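Local coordinates for putative transcriptional regulator protein, LacI family (Rhizobium etli, PDB 3MIZ), which probably acts as a DNA-binding transcriptional regulator, recognising cis-regulatory DNA as other members of the LacI family do, at residues V30-G35 with L75-Y80; R82-E87 with T95-C100. One frame throughout, in Å; residues are numbered along the deposited sequence.

How the contacts relate
Both contacts lie in the subdomain built on the parallel sheet 46-51, 15-20, 73-78, 95-97, part of a periplasmic binding protein-like fold. They come in series along the chain: contact 1 sets helix 30-42 on strand 73-78, and contact 2 then joins the segment that follows this strand to strand 95-97 and the corner after it. Their centres are about 11 Å apart. Strands 73-78 and 95-97 are neighbours, joined by backbone bonds of Tyr76 to Val96 and Ile98. Val77 faces the helix of contact 1, whereas Tyr76 and Thr78 touch Pro86 and Cys100 of contact 2. Strand 73-78 thus connects the helix layer with strand 95-97 at one edge of the sheet within this chain.

Contact 1: residues V30-G35 with L75-Y80; sequences VDIVRG and LYVTMY
Ile32 and Val77 meet tip to tip where the first turns of helix 30-42 lie on strand 73-78, the helix-on-sheet packing of an alpha/beta fold. This apolar touch is the heart of the contact. Val77 CG1 touches two methyls of Ile32, 3.7 Å from Ile32 CD1 and 3.8 Å from Ile32 CG2. It gets there because Val77 carries CG1 opposite its own backbone N (chi1 -176°). The two branches of isoleucine present two methyls to the one methyl of valine, and both beta-branched residues have few ways to move once buried. Tyr253 of helix 253-268 also touches Ile32, while Ile18 of the adjoining strand touches Val77.

The polar bonds lie beside this apolar pair. Thr78 OG1 donates to Tyr80 O at 2.9 Å, approaching from above the carbonyl plane, and so ties together the corner where the strand leaves the sheet. Met79, a selenomethionine, is held there through its backbone, its N bonded to Asp21 and its O to Ser29.

On another side of the helix, Arg34 NH1 makes a salt bridge of 3.3 Å with Asp31 OD2, an oxygen shared with Arg236; its hydrogen bond is weak and bent. Val30 and Arg34 also pack on Pro27 and Ser24 of the second subunit. The chemistry implies a division of labour: methyl packing joins helix to strand, while charged groups join the helix to Arg236 and Tyr254.

Contact 2: residues R82-E87 with T95-C100; sequences RIVDPE and TVMINC
The carbonyl oxygen of Arg82 is met by two carbons of Cys100: Cys100 CA lies 3.1 Å from Arg82 O in a CA-H...O contact, and Cys100 CB lies 3.2 Å from the same atom. The two residues run parallel in a small two-stranded sheet, 81-83 with 100-101, beyond the end of the main parallel sheet of this periplasmic binding protein-like fold. The pairing here is loose. Arg82 N reaches Asn99 O at 3.5 Å in a weak hydrogen bond, and further backbone bonds run from Arg82 and Val84 to Arg101. Cysteine suits the spot because its small side chain packs against Thr78 and Tyr76 of strand 73-78 while its CB lies against Arg82 O.

Arg82 sends its guanidinium away from the contact to a salt bridge with Asp21, one face of the group lying against Val84 CG1, near the rim. Its long aliphatic stem carries the charge from the strand to Asp21.

The apolar half of the contact belongs to Met97, a selenomethionine, whose long unbranched chain reaches from strand 95-97 to the loop 84-87. Pro86 CD rests 4.2 Å from Met97 SE, and the rigid ring of Pro86 in turn packs on Tyr76 and on Glu59 and Trp63 of helix 56-68. A bend at the last torsion (chi3 72°) turns the terminal methyl toward Val84. Met97 CE comes to 3.0 Å from Val84 O, a very close contact that is not a hydrogen bond, with Val84 CG1 further from Met97 CE at 4.4 Å.

Contact 1: residues V30-G35 with L75-Y80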
loop_
_atom_site.group_PDB
_atom_site.type_symbol
_atom_site.label_atom_id
_atom_site.label_comp_id
_atom_site.label_asym_id
_atom_site.label_seq_id
_atom_site.Cartn_x
_atom_site.Cartn_y
_atom_site.Cartn_z
ATOM N N VAL A 30 6.869 2.014 -1.489
ATOM C CA VAL A 30 7.377 1.059 -2.457
ATOM C C VAL A 30 7.815 1.764 -3.727
ATOM O O VAL A 30 8.621 1.229 -4.486
ATOM C CB VAL A 30 6.311 0.004 -2.823
ATOM C CG1 VAL A 30 5.885 -0.758 -1.579
ATOM C CG2 VAL A 30 5.115 0.679 -3.475
ATOM N N ASP A 31 7.283 2.963 -3.965
ATOM C CA ASP A 31 7.657 3.714 -5.158
ATOM C C ASP A 31 9.158 3.993 -5.191
ATOM O O ASP A 31 9.741 4.160 -6.261
ATOM C CB ASP A 31 6.876 5.027 -5.237
ATOM C CG ASP A 31 5.904 5.048 -6.398
ATOM O OD1 ASP A 31 5.198 4.036 -6.603
ATOM O OD2 ASP A 31 5.845 6.076 -7.104
ATOM N N ILE A 32 9.793 4.057 -4.022
ATOM C CA ILE A 32 11.234 4.285 -4.011
ATOM C C ILE A 32 11.849 3.045 -4.634
ATOM O O ILE A 32 12.738 3.128 -5.482
ATOM C CB ILE A 32 11.792 4.448 -2.585
ATOM C CG1 ILE A 32 11.262 5.740 -1.965
ATOM C CG2 ILE A 32 13.334 4.498 -2.635
ATOM C CD1 ILE A 32 11.626 5.895 -0.492
ATOM N N VAL A 33 11.364 1.887 -4.207
ATOM C CA VAL A 33 11.870 0.625 -4.723
ATOM C C VAL A 33 11.602 0.567 -6.219
ATOM O O VAL A 33 12.456 0.142 -6.994
ATOM C CB VAL A 33 11.205 -0.560 -4.010
ATOM C CG1 VAL A 33 11.827 -1.866 -4.470
ATOM C CG2 VAL A 33 11.360 -0.396 -2.506
ATOM N N ARG A 34 10.417 1.019 -6.620
ATOM C CA ARG A 34 10.042 1.048 -8.028
ATOM C C ARG A 34 11.052 1.885 -8.811
ATOM O O ARG A 34 11.466 1.512 -9.908
ATOM C CB ARG A 34 8.640 1.651 -8.179
ATOM C CG ARG A 34 8.183 1.835 -9.615
ATOM C CD ARG A 34 6.967 2.759 -9.682
ATOM N NE ARG A 34 6.802 3.309 -11.021
ATOM C CZ ARG A 34 6.212 4.468 -11.289
ATOM N NH1 ARG A 34 5.723 5.213 -10.303
ATOM N NH2 ARG A 34 6.121 4.889 -12.544
ATOM N N GLY A 35 11.443 3.020 -8.240
ATOM C CA GLY A 35 12.406 3.887 -8.894
ATOM C C GLY A 35 13.773 3.230 -8.952
ATOM O O GLY A 35 14.460 3.292 -9.976
ATOM N N LEU A 75 21.523 0.631 -0.701
ATOM C CA LEU A 75 20.640 1.779 -0.679
ATOM C C LEU A 75 19.885 1.588 0.629
ATOM O O LEU A 75 19.111 0.647 0.785
ATOM C CB LEU A 75 19.698 1.758 -1.880
ATOM C CG LEU A 75 20.462 2.001 -3.183
ATOM C CD1 LEU A 75 19.591 1.665 -4.376
ATOM C CD2 LEU A 75 20.921 3.460 -3.225
ATOM N N TYR A 76 20.173 2.456 1.589
ATOM C CA TYR A 76 19.550 2.413 2.903
ATOM C C TYR A 76 18.277 3.230 2.777
ATOM O O TYR A 76 18.330 4.458 2.711
ATOM C CB TYR A 76 20.478 3.066 3.919
ATOM C CG TYR A 76 20.155 2.715 5.332
ATOM C CD1 TYR A 76 20.581 1.502 5.872
ATOM C CD2 TYR A 76 19.445 3.597 6.148
ATOM C CE1 TYR A 76 20.323 1.173 7.183
ATOM C CE2 TYR A 76 19.180 3.275 7.472
ATOM C CZ TYR A 76 19.627 2.056 7.982
ATOM O OH TYR A 76 19.393 1.720 9.295
ATOM N N VAL A 77 17.136 2.550 2.757
ATOM C CA VAL A 77 15.856 3.216 2.571
ATOM C C VAL A 77 14.896 3.064 3.745
ATOM O O VAL A 77 14.624 1.956 4.212
ATOM C CB VAL A 77 15.160 2.666 1.297
ATOM C CG1 VAL A 77 13.866 3.424 1.023
ATOM C CG2 VAL A 77 16.109 2.743 0.119
ATOM N N THR A 78 14.378 4.184 4.225
ATOM C CA THR A 78 13.419 4.132 5.321
ATOM C C THR A 78 12.023 4.361 4.745
ATOM O O THR A 78 11.861 5.098 3.767
ATOM C CB THR A 78 13.743 5.192 6.395
ATOM O OG1 THR A 78 13.873 6.484 5.788
ATOM C CG2 THR A 78 15.059 4.840 7.094
HETATM N N MSE A 79 11.018 3.718 5.335
HETATM C CA MSE A 79 9.643 3.867 4.858
HETATM C C MSE A 79 9.141 5.298 5.040
HETATM O O MSE A 79 8.395 5.817 4.207
HETATM C CB MSE A 79 8.729 2.880 5.583
HETATM C CG MSE A 79 8.924 1.447 5.130
HETATM SE SE MSE A 79 8.560 1.259 3.227
HETATM C CE MSE A 79 10.377 1.276 2.520
ATOM N N TYR A 80 9.524 5.932 6.143
ATOM C CA TYR A 80 9.149 7.323 6.361
ATOM C C TYR A 80 10.422 8.076 6.685
ATOM O O TYR A 80 11.443 7.477 7.031
ATOM C CB TYR A 80 8.112 7.488 7.490
ATOM C CG TYR A 80 8.379 6.693 8.740
ATOM C CD1 TYR A 80 7.759 5.460 8.948
ATOM C CD2 TYR A 80 9.238 7.177 9.728
ATOM C CE1 TYR A 80 7.982 4.727 10.112
ATOM C CE2 TYR A 80 9.471 6.449 10.890
ATOM C CZ TYR A 80 8.838 5.231 11.076
ATOM O OH TYR A 80 9.046 4.529 12.238
#

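Contact 2: residues R82-E87 with T95-C100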
loop_
_atom_site.group_PDB
_atom_site.type_symbol
_atom_site.label_atom_id
_atom_site.label_comp_id
_atom_site.label_asym_id
_atom_site.label_seq_id
_atom_site.Cartn_x
_atom_site.Cartn_y
_atom_site.Cartn_z
ATOM N N ARG A 82 13.383 9.715 8.317
ATOM C CA ARG A 82 14.023 9.511 9.611
ATOM C C ARG A 82 15.438 10.078 9.627
ATOM O O ARG A 82 16.044 10.311 8.578
ATOM C CB ARG A 82 14.129 8.010 9.925
ATOM C CG ARG A 82 12.822 7.244 10.064
ATOM C CD ARG A 82 13.106 5.754 10.240
ATOM N NE ARG A 82 14.016 5.519 11.358
ATOM C CZ ARG A 82 14.696 4.393 11.554
ATOM N NH1 ARG A 82 14.579 3.378 10.705
ATOM N NH2 ARG A 82 15.514 4.287 12.598
ATOM N N ILE A 83 15.947 10.310 10.830
ATOM C CA ILE A 83 17.319 10.755 11.028
ATOM C C ILE A 83 17.884 9.565 11.802
ATOM O O ILE A 83 17.421 9.265 12.910
ATOM C CB ILE A 83 17.412 12.021 11.904
ATOM C CG1 ILE A 83 16.728 13.202 11.208
ATOM C CG2 ILE A 83 18.875 12.374 12.141
ATOM C CD1 ILE A 83 16.647 14.452 12.086
ATOM N N VAL A 84 18.853 8.870 11.214
ATOM C CA VAL A 84 19.417 7.695 11.860
ATOM C C VAL A 84 20.721 7.243 11.232
ATOM O O VAL A 84 20.928 7.381 10.020
ATOM C CB VAL A 84 18.417 6.515 11.811
ATOM C CG1 VAL A 84 18.009 6.237 10.371
ATOM C CG2 VAL A 84 19.039 5.262 12.428
ATOM N N ASP A 85 21.612 6.730 12.075
ATOM C CA ASP A 85 22.891 6.206 11.616
ATOM C C ASP A 85 22.692 4.718 11.376
ATOM O O ASP A 85 22.168 4.008 12.236
ATOM C CB ASP A 85 23.973 6.386 12.686
ATOM C CG ASP A 85 24.726 7.690 12.546
ATOM O OD1 ASP A 85 24.267 8.586 11.802
ATOM O OD2 ASP A 85 25.788 7.821 13.194
ATOM N N PRO A 86 23.093 4.220 10.200
ATOM C CA PRO A 86 22.897 2.781 9.997
ATOM C C PRO A 86 23.732 2.012 11.027
ATOM O O PRO A 86 24.768 2.500 11.478
ATOM C CB PRO A 86 23.405 2.553 8.574
ATOM C CG PRO A 86 23.172 3.893 7.898
ATOM C CD PRO A 86 23.592 4.876 8.979
ATOM N N GLU A 87 23.263 0.828 11.402
ATOM C CA GLU A 87 23.969 -0.032 12.350
ATOM C C GLU A 87 24.621 -1.159 11.548
ATOM O O GLU A 87 24.076 -2.259 11.460
ATOM C CB GLU A 87 22.980 -0.615 13.361
ATOM C CG GLU A 87 22.536 0.369 14.427
ATOM C CD GLU A 87 23.652 0.691 15.404
ATOM O OE1 GLU A 87 24.079 -0.232 16.132
ATOM O OE2 GLU A 87 24.108 1.858 15.437
ATOM N N THR A 95 27.503 3.142 0.395
ATOM C CA THR A 95 26.097 3.294 0.751
ATOM C C THR A 95 25.525 4.689 0.511
ATOM O O THR A 95 26.201 5.694 0.720
ATOM C CB THR A 95 25.902 2.963 2.242
ATOM O OG1 THR A 95 26.308 1.611 2.486
ATOM C CG2 THR A 95 24.447 3.137 2.659
ATOM N N VAL A 96 24.273 4.735 0.068
ATOM C CA VAL A 96 23.571 5.995 -0.140
ATOM C C VAL A 96 22.249 5.853 0.611
ATOM O O VAL A 96 21.557 4.842 0.481
ATOM C CB VAL A 96 23.294 6.278 -1.631
ATOM C CG1 VAL A 96 22.377 7.488 -1.773
ATOM C CG2 VAL A 96 24.606 6.554 -2.361
HETATM N N MSE A 97 21.920 6.846 1.427
HETATM C CA MSE A 97 20.676 6.813 2.194
HETATM C C MSE A 97 19.558 7.512 1.424
HETATM O O MSE A 97 19.774 8.563 0.830
HETATM C CB MSE A 97 20.888 7.493 3.556
HETATM C CG MSE A 97 21.878 6.742 4.444
HETATM SE SE MSE A 97 22.282 7.680 6.100
HETATM C CE MSE A 97 20.605 7.399 6.992
ATOM N N ILE A 98 18.370 6.912 1.423
ATOM C CA ILE A 98 17.226 7.489 0.718
ATOM C C ILE A 98 16.012 7.604 1.640
ATOM O O ILE A 98 15.581 6.613 2.243
ATOM C CB ILE A 98 16.829 6.637 -0.503
ATOM C CG1 ILE A 98 18.041 6.465 -1.437
ATOM C CG2 ILE A 98 15.679 7.331 -1.259
ATOM C CD1 ILE A 98 17.871 5.351 -2.485
ATOM N N ASN A 99 15.480 8.818 1.730
ATOM C CA ASN A 99 14.309 9.156 2.550
ATOM C C ASN A 99 14.694 9.294 4.018
ATOM O O ASN A 99 13.839 9.274 4.910
ATOM C CB ASN A 99 13.215 8.089 2.414
ATOM C CG ASN A 99 11.832 8.635 2.731
ATOM O OD1 ASN A 99 10.917 7.889 3.078
ATOM N ND2 ASN A 99 11.675 9.941 2.602
ATOM N N CYS A 100 15.990 9.430 4.261
ATOM C CA CYS A 100 16.500 9.562 5.605
ATOM C C CYS A 100 17.846 10.273 5.577
ATOM O O CYS A 100 18.464 10.429 4.520
ATOM C CB CYS A 100 16.636 8.176 6.257
ATOM S SG CYS A 100 17.615 6.964 5.302
#